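Local coordinates for protein BZZ1 (Saccharomyces cerevisiae, PDB 1ZUU), which acts in endocytosis and trafficking to the vacuole and, with type I myosins, restores actin polarity after salt stress, here represented by its first SH3 domain, at residues N4-A9 and I20-I26; D32-T38 and L50-I56. All blocks are in the same frame, centred on the assembly; numbering follows the deposited sequence.

Interaction 1: N4-A9 and I20-I26; sequences NKVLYA and ITPGDKI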
loop_
_atom_site.group_PDB
_atom_site.type_symbol
_atom_site.label_atom_id
_atom_site.label_comp_id
_atom_site.label_asym_id
_atom_site.label_seq_id
_atom_site.Cartn_x
_atom_site.Cartn_y
_atom_site.Cartn_z
ATOM N N ASN A 4 -9.599 4.924 4.750
ATOM C CA ASN A 4 -8.689 3.947 4.194
ATOM C C ASN A 4 -8.065 3.084 5.301
ATOM O O ASN A 4 -7.866 3.563 6.453
ATOM C CB ASN A 4 -7.551 4.702 3.597
ATOM C CG ASN A 4 -7.941 5.485 2.399
ATOM O OD1 ASN A 4 -9.017 5.296 1.784
ATOM N ND2 ASN A 4 -7.087 6.456 2.035
ATOM N N LYS A 5 -7.731 1.833 4.980
ATOM C CA LYS A 5 -7.195 0.875 5.973
ATOM C C LYS A 5 -6.144 0.012 5.354
ATOM O O LYS A 5 -6.293 -0.453 4.202
ATOM C CB LYS A 5 -8.357 -0.096 6.468
ATOM C CG LYS A 5 -9.573 0.466 7.001
ATOM C CD LYS A 5 -10.599 -0.602 7.202
ATOM C CE LYS A 5 -11.974 -0.029 7.506
ATOM N NZ LYS A 5 -12.909 -1.158 7.716
ATOM N N VAL A 6 -5.112 -0.307 6.131
ATOM C CA VAL A 6 -4.295 -1.487 5.885
ATOM C C VAL A 6 -4.916 -2.624 6.675
ATOM O O VAL A 6 -5.014 -2.542 7.923
ATOM C CB VAL A 6 -2.866 -1.283 6.311
ATOM C CG1 VAL A 6 -2.080 -2.592 6.162
ATOM C CG2 VAL A 6 -2.212 -0.135 5.522
ATOM N N LEU A 7 -5.322 -3.678 5.961
ATOM C CA LEU A 7 -5.922 -4.910 6.509
ATOM C C LEU A 7 -4.863 -5.938 6.899
ATOM O O LEU A 7 -4.955 -6.581 7.962
ATOM C CB LEU A 7 -6.915 -5.555 5.496
ATOM C CG LEU A 7 -8.004 -4.635 5.009
ATOM C CD1 LEU A 7 -8.801 -5.148 3.792
ATOM C CD2 LEU A 7 -8.875 -4.385 6.175
ATOM N N TYR A 8 -3.845 -6.079 6.043
ATOM C CA TYR A 8 -2.841 -7.133 6.142
ATOM C C TYR A 8 -1.462 -6.517 5.977
ATOM O O TYR A 8 -1.261 -5.661 5.099
ATOM C CB TYR A 8 -3.068 -8.198 5.040
ATOM C CG TYR A 8 -4.404 -8.914 5.192
ATOM C CD1 TYR A 8 -4.474 -10.054 5.948
ATOM C CD2 TYR A 8 -5.590 -8.405 4.604
ATOM C CE1 TYR A 8 -5.710 -10.725 6.131
ATOM C CE2 TYR A 8 -6.793 -9.062 4.769
ATOM C CZ TYR A 8 -6.842 -10.226 5.521
ATOM O OH TYR A 8 -8.077 -10.854 5.642
ATOM N N ALA A 9 -0.509 -6.973 6.777
ATOM C CA ALA A 9 0.869 -6.493 6.702
ATOM C C ALA A 9 1.566 -7.022 5.453
ATOM O O ALA A 9 1.349 -8.163 5.024
ATOM C CB ALA A 9 1.639 -6.915 7.960
ATOM N N ILE A 20 3.604 -1.921 4.525
ATOM C CA ILE A 20 2.384 -1.505 5.161
ATOM C C ILE A 20 2.103 -2.414 6.356
ATOM O O ILE A 20 2.318 -3.621 6.296
ATOM C CB ILE A 20 1.163 -1.499 4.179
ATOM C CG1 ILE A 20 1.132 -2.792 3.336
ATOM C CG2 ILE A 20 1.152 -0.255 3.361
ATOM C CD1 ILE A 20 -0.165 -3.042 2.601
ATOM N N THR A 21 1.530 -1.831 7.409
ATOM C CA THR A 21 1.084 -2.596 8.552
ATOM C C THR A 21 -0.272 -2.090 8.997
ATOM O O THR A 21 -0.591 -0.907 8.854
ATOM C CB THR A 21 2.094 -2.555 9.722
ATOM O OG1 THR A 21 2.212 -1.231 10.252
ATOM C CG2 THR A 21 3.416 -3.139 9.348
ATOM N N PRO A 22 -1.112 -2.984 9.559
ATOM C CA PRO A 22 -2.456 -2.535 10.077
ATOM C C PRO A 22 -2.291 -1.334 10.968
ATOM O O PRO A 22 -1.417 -1.310 11.857
ATOM C CB PRO A 22 -2.949 -3.797 10.810
ATOM C CG PRO A 22 -2.395 -4.928 9.962
ATOM C CD PRO A 22 -0.967 -4.459 9.643
ATOM N N GLY A 23 -3.136 -0.335 10.744
ATOM C CA GLY A 23 -3.088 0.914 11.486
ATOM C C GLY A 23 -2.355 2.058 10.800
ATOM O O GLY A 23 -2.481 3.186 11.214
ATOM N N ASP A 24 -1.564 1.749 9.768
ATOM C CA ASP A 24 -0.855 2.841 9.056
ATOM C C ASP A 24 -1.895 3.702 8.313
ATOM O O ASP A 24 -2.907 3.198 7.775
ATOM C CB ASP A 24 0.127 2.249 8.087
ATOM C CG ASP A 24 1.367 1.602 8.751
ATOM O OD1 ASP A 24 1.570 1.811 9.976
ATOM O OD2 ASP A 24 2.110 0.909 8.007
ATOM N N LYS A 25 -1.591 4.982 8.247
ATOM C CA LYS A 25 -2.412 5.930 7.476
ATOM C C LYS A 25 -1.904 5.953 6.022
ATOM O O LYS A 25 -0.718 6.159 5.793
ATOM C CB LYS A 25 -2.268 7.365 8.065
ATOM C CG LYS A 25 -2.995 7.690 9.251
ATOM C CD LYS A 25 -2.713 6.945 10.494
ATOM C CE LYS A 25 -3.345 7.630 11.714
ATOM N NZ LYS A 25 -3.066 6.923 12.904
ATOM N N ILE A 26 -2.821 5.691 5.083
ATOM C CA ILE A 26 -2.442 5.536 3.687
ATOM C C ILE A 26 -3.309 6.453 2.801
ATOM O O ILE A 26 -4.412 6.892 3.222
ATOM C CB ILE A 26 -2.499 4.073 3.200
ATOM C CG1 ILE A 26 -3.941 3.538 3.198
ATOM C CG2 ILE A 26 -1.542 3.201 4.039
ATOM C CD1 ILE A 26 -4.080 2.139 2.588
HETATM O O HOH W 1 -5.538 5.829 6.260
HETATM O O HOH W 2 -4.598 1.093 8.571
#
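V6 fills the tight part of this contact between strand 5-6 and the loop running into strand 26-28. Its CB points at the loop, and both methyls are used. CG1, anti to the backbone N (chi1 174°), lies against the T21 backbone, 3.4 Å from T21 C. CG2, opposite the carbonyl carbon, meets I26 CG2 at 3.7 Å; these two side chains cross at about a right angle. I20 packs on the same methyl, its CB 3.9 Å from V6 CG2. P22 packs beside this group, and its CA makes a CH...O contact of 3.3 Å with V6 O.

At the N4 end lies the one direct hydrogen bond between the segments, from N4 ND2 to I26 O, 3.0 Å and nearly straight at 170°. I26 O lies in the amide plane of N4, but the donor sits above the carbonyl plane.

The turn side is looser and wetter. T21-D24 is a type II turn that fits the diverging turn after the RT loop of SH3 domains. One water accepts from V6 N and, weakly, from G23 N, and donates to D24 O. A second links N4 O to I26 N. A9 touches P22 at the exposed end, CB to CD 4.0 Å.

Beyond the contact, I20 and I26 both rest on I40 of strand 37-42 and I56 of strand 56-57, while K5 pairs with R57.

Interaction 2: D32-T38 and L50-I56; sequences DTGSGWT and LVPTTYI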
loop_
_atom_site.group_PDB
_atom_site.type_symbol
_atom_site.label_atom_id
_atom_site.label_comp_id
_atom_site.label_asym_id
_atom_site.label_seq_id
_atom_site.Cartn_x
_atom_site.Cartn_y
_atom_site.Cartn_z
ATOM N N ASP A 32 -4.952 -0.322 -9.046
ATOM C CA ASP A 32 -4.512 -1.537 -9.785
ATOM C C ASP A 32 -5.218 -1.535 -11.136
ATOM O O ASP A 32 -6.422 -1.319 -11.224
ATOM C CB ASP A 32 -4.970 -2.686 -8.911
ATOM C CG ASP A 32 -4.488 -4.072 -9.302
ATOM O OD1 ASP A 32 -4.020 -4.311 -10.417
ATOM O OD2 ASP A 32 -4.612 -4.979 -8.398
ATOM N N THR A 33 -4.460 -1.814 -12.182
ATOM C CA THR A 33 -5.013 -1.937 -13.554
ATOM C C THR A 33 -5.069 -3.398 -13.996
ATOM O O THR A 33 -5.401 -3.660 -15.152
ATOM C CB THR A 33 -4.168 -1.173 -14.548
ATOM O OG1 THR A 33 -2.878 -1.785 -14.638
ATOM C CG2 THR A 33 -4.064 0.291 -14.222
ATOM N N GLY A 34 -4.787 -4.343 -13.096
ATOM C CA GLY A 34 -4.746 -5.776 -13.428
ATOM C C GLY A 34 -3.451 -6.479 -13.058
ATOM O O GLY A 34 -3.309 -7.645 -13.346
ATOM N N SER A 35 -2.498 -5.771 -12.465
ATOM C CA SER A 35 -1.254 -6.361 -12.011
ATOM C C SER A 35 -1.410 -7.107 -10.682
ATOM O O SER A 35 -0.521 -7.948 -10.361
ATOM C CB SER A 35 -0.154 -5.312 -11.828
ATOM O OG SER A 35 -0.452 -4.454 -10.752
ATOM N N GLY A 36 -2.409 -6.750 -9.872
ATOM C CA GLY A 36 -2.527 -7.205 -8.503
ATOM C C GLY A 36 -1.956 -6.223 -7.482
ATOM O O GLY A 36 -2.038 -6.533 -6.265
ATOM N N TRP A 37 -1.408 -5.101 -7.920
ATOM C CA TRP A 37 -0.771 -4.141 -7.039
ATOM C C TRP A 37 -1.410 -2.775 -7.207
ATOM O O TRP A 37 -1.772 -2.362 -8.315
ATOM C CB TRP A 37 0.719 -4.022 -7.411
ATOM C CG TRP A 37 1.465 -5.306 -7.269
ATOM C CD1 TRP A 37 1.507 -6.328 -8.186
ATOM C CD2 TRP A 37 2.308 -5.710 -6.178
ATOM N NE1 TRP A 37 2.321 -7.350 -7.733
ATOM C CE2 TRP A 37 2.826 -6.991 -6.499
ATOM C CE3 TRP A 37 2.734 -5.104 -4.971
ATOM C CZ2 TRP A 37 3.692 -7.674 -5.648
ATOM C CZ3 TRP A 37 3.576 -5.779 -4.119
ATOM C CH2 TRP A 37 4.073 -7.048 -4.469
ATOM N N THR A 38 -1.488 -2.039 -6.077
ATOM C CA THR A 38 -2.012 -0.673 -6.035
ATOM C C THR A 38 -0.876 0.254 -5.590
ATOM O O THR A 38 -0.114 -0.092 -4.673
ATOM C CB THR A 38 -3.159 -0.594 -5.015
ATOM O OG1 THR A 38 -4.235 -1.441 -5.427
ATOM C CG2 THR A 38 -3.722 0.782 -4.876
ATOM N N LEU A 50 4.206 0.480 -4.436
ATOM C CA LEU A 50 3.207 -0.565 -4.679
ATOM C C LEU A 50 3.070 -1.499 -3.460
ATOM O O LEU A 50 4.028 -1.856 -2.804
ATOM C CB LEU A 50 3.614 -1.428 -5.878
ATOM C CG LEU A 50 3.529 -0.754 -7.245
ATOM C CD1 LEU A 50 3.997 -1.752 -8.292
ATOM C CD2 LEU A 50 2.185 -0.271 -7.630
ATOM N N VAL A 51 1.788 -1.915 -3.250
ATOM C CA VAL A 51 1.445 -2.911 -2.272
ATOM C C VAL A 51 0.393 -3.842 -2.904
ATOM O O VAL A 51 -0.297 -3.461 -3.843
ATOM C CB VAL A 51 0.893 -2.335 -0.960
ATOM C CG1 VAL A 51 1.929 -1.372 -0.339
ATOM C CG2 VAL A 51 -0.441 -1.630 -1.163
ATOM N N PRO A 52 0.197 -5.047 -2.348
ATOM C CA PRO A 52 -0.845 -5.940 -2.923
ATOM C C PRO A 52 -2.210 -5.335 -2.689
ATOM O O PRO A 52 -2.599 -4.980 -1.553
ATOM C CB PRO A 52 -0.645 -7.246 -2.174
ATOM C CG PRO A 52 0.784 -7.209 -1.676
ATOM C CD PRO A 52 1.021 -5.740 -1.339
ATOM N N THR A 53 -3.045 -5.293 -3.747
ATOM C CA THR A 53 -4.343 -4.634 -3.682
ATOM C C THR A 53 -5.257 -5.244 -2.608
ATOM O O THR A 53 -5.971 -4.490 -1.921
ATOM C CB THR A 53 -5.019 -4.759 -5.077
ATOM O OG1 THR A 53 -4.106 -4.113 -5.962
ATOM C CG2 THR A 53 -6.394 -4.146 -5.120
ATOM N N THR A 54 -5.256 -6.549 -2.460
ATOM C CA THR A 54 -6.169 -7.207 -1.520
ATOM C C THR A 54 -5.780 -6.916 -0.050
ATOM O O THR A 54 -6.545 -7.285 0.869
ATOM C CB THR A 54 -6.314 -8.681 -1.753
ATOM O OG1 THR A 54 -5.019 -9.249 -1.602
ATOM C CG2 THR A 54 -6.920 -8.964 -3.137
ATOM N N TYR A 55 -4.611 -6.325 0.209
ATOM C CA TYR A 55 -4.150 -6.123 1.591
ATOM C C TYR A 55 -4.691 -4.792 2.161
ATOM O O TYR A 55 -4.522 -4.580 3.396
ATOM C CB TYR A 55 -2.626 -6.127 1.670
ATOM C CG TYR A 55 -1.959 -7.479 1.550
ATOM C CD1 TYR A 55 -2.481 -8.507 0.710
ATOM C CD2 TYR A 55 -0.818 -7.737 2.252
ATOM C CE1 TYR A 55 -1.848 -9.722 0.568
ATOM C CE2 TYR A 55 -0.157 -8.970 2.127
ATOM C CZ TYR A 55 -0.659 -9.940 1.242
ATOM O OH TYR A 55 0.024 -11.132 1.106
ATOM N N ILE A 56 -5.288 -3.952 1.340
ATOM C CA ILE A 56 -5.713 -2.630 1.758
ATOM C C ILE A 56 -7.145 -2.384 1.335
ATOM O O ILE A 56 -7.732 -3.110 0.517
ATOM C CB ILE A 56 -4.796 -1.539 1.138
ATOM C CG1 ILE A 56 -4.905 -1.485 -0.375
ATOM C CG2 ILE A 56 -3.378 -1.729 1.619
ATOM C CD1 ILE A 56 -4.133 -0.365 -1.006
HETATM O O HOH W 3 -3.902 -8.151 -4.887
#
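L50 packs its CB against W37 CE3 near the open end of the hairpin of strands 37-42 and 47-52 in this SH3 domain. Its CD2 lies over the T38 carbonyl. V51 makes the hydrogen-bonded pair with T38: T38 N donates to V51 O at 2.9 Å, and V51 N returns a bond to T38 O. P52 faces W37 in a non-hydrogen-bonded pair. The two side chains lie side by side, and P52 CD comes 3.8 Å from W37 CZ3. W37, P52 and Y55 probably line the groove for proline-rich peptides, as in other SH3 domains.

T53 opens the 3-10 segment 53-55 and ties down the loop 32-36, part of the n-Src loop of SH3 domains. Its N donates to G36 O at 3.0 Å, almost straight at 175°. Its hydroxyl donates to D32 OD2 at 2.6 Å. T38 OG1 lies 2.7 Å from T53 OG1, the two threonine side chains crossing at about a right angle. With CG opposite the backbone N (chi1 -171°), the D32 carboxylate reaches T53 and the loop amides. D32 OD1 forms an Asx turn with G34 N at 2.8 Å and also accepts from G36 N, the two amides arriving from opposite faces of the carboxylate plane. With an alanine at D32, the T53 hydroxyl and the G34 and G36 amides would probably lose this acceptor, and the loop would be less firmly held. T54 N reaches G36 O through a water. I56 closes the segment, its CD1 4.1 Å from T38 CG2.

In the fold
Interactions 1 and 2 are both partly buried, but they hold different elements. Interaction 1 sets strand 5-6 against the loop that leads into strand 26-28, mainly through aliphatic side chains, with water at its open side. Interaction 2 joins the two strands of a hairpin by backbone bonds and ties a loop to the 3-10 segment with hydroxyls and a carboxylate. V6, I20 and I26 are buried in the first, T38, V51 and I56 in the second; A9, P22, G23 and G36 are exposed. Their apolar sides meet the same core: I20 and I26 touch I56. Y55 O probably accepts from L7 N and Y8 N, so the 3-10 segment touches both contacts.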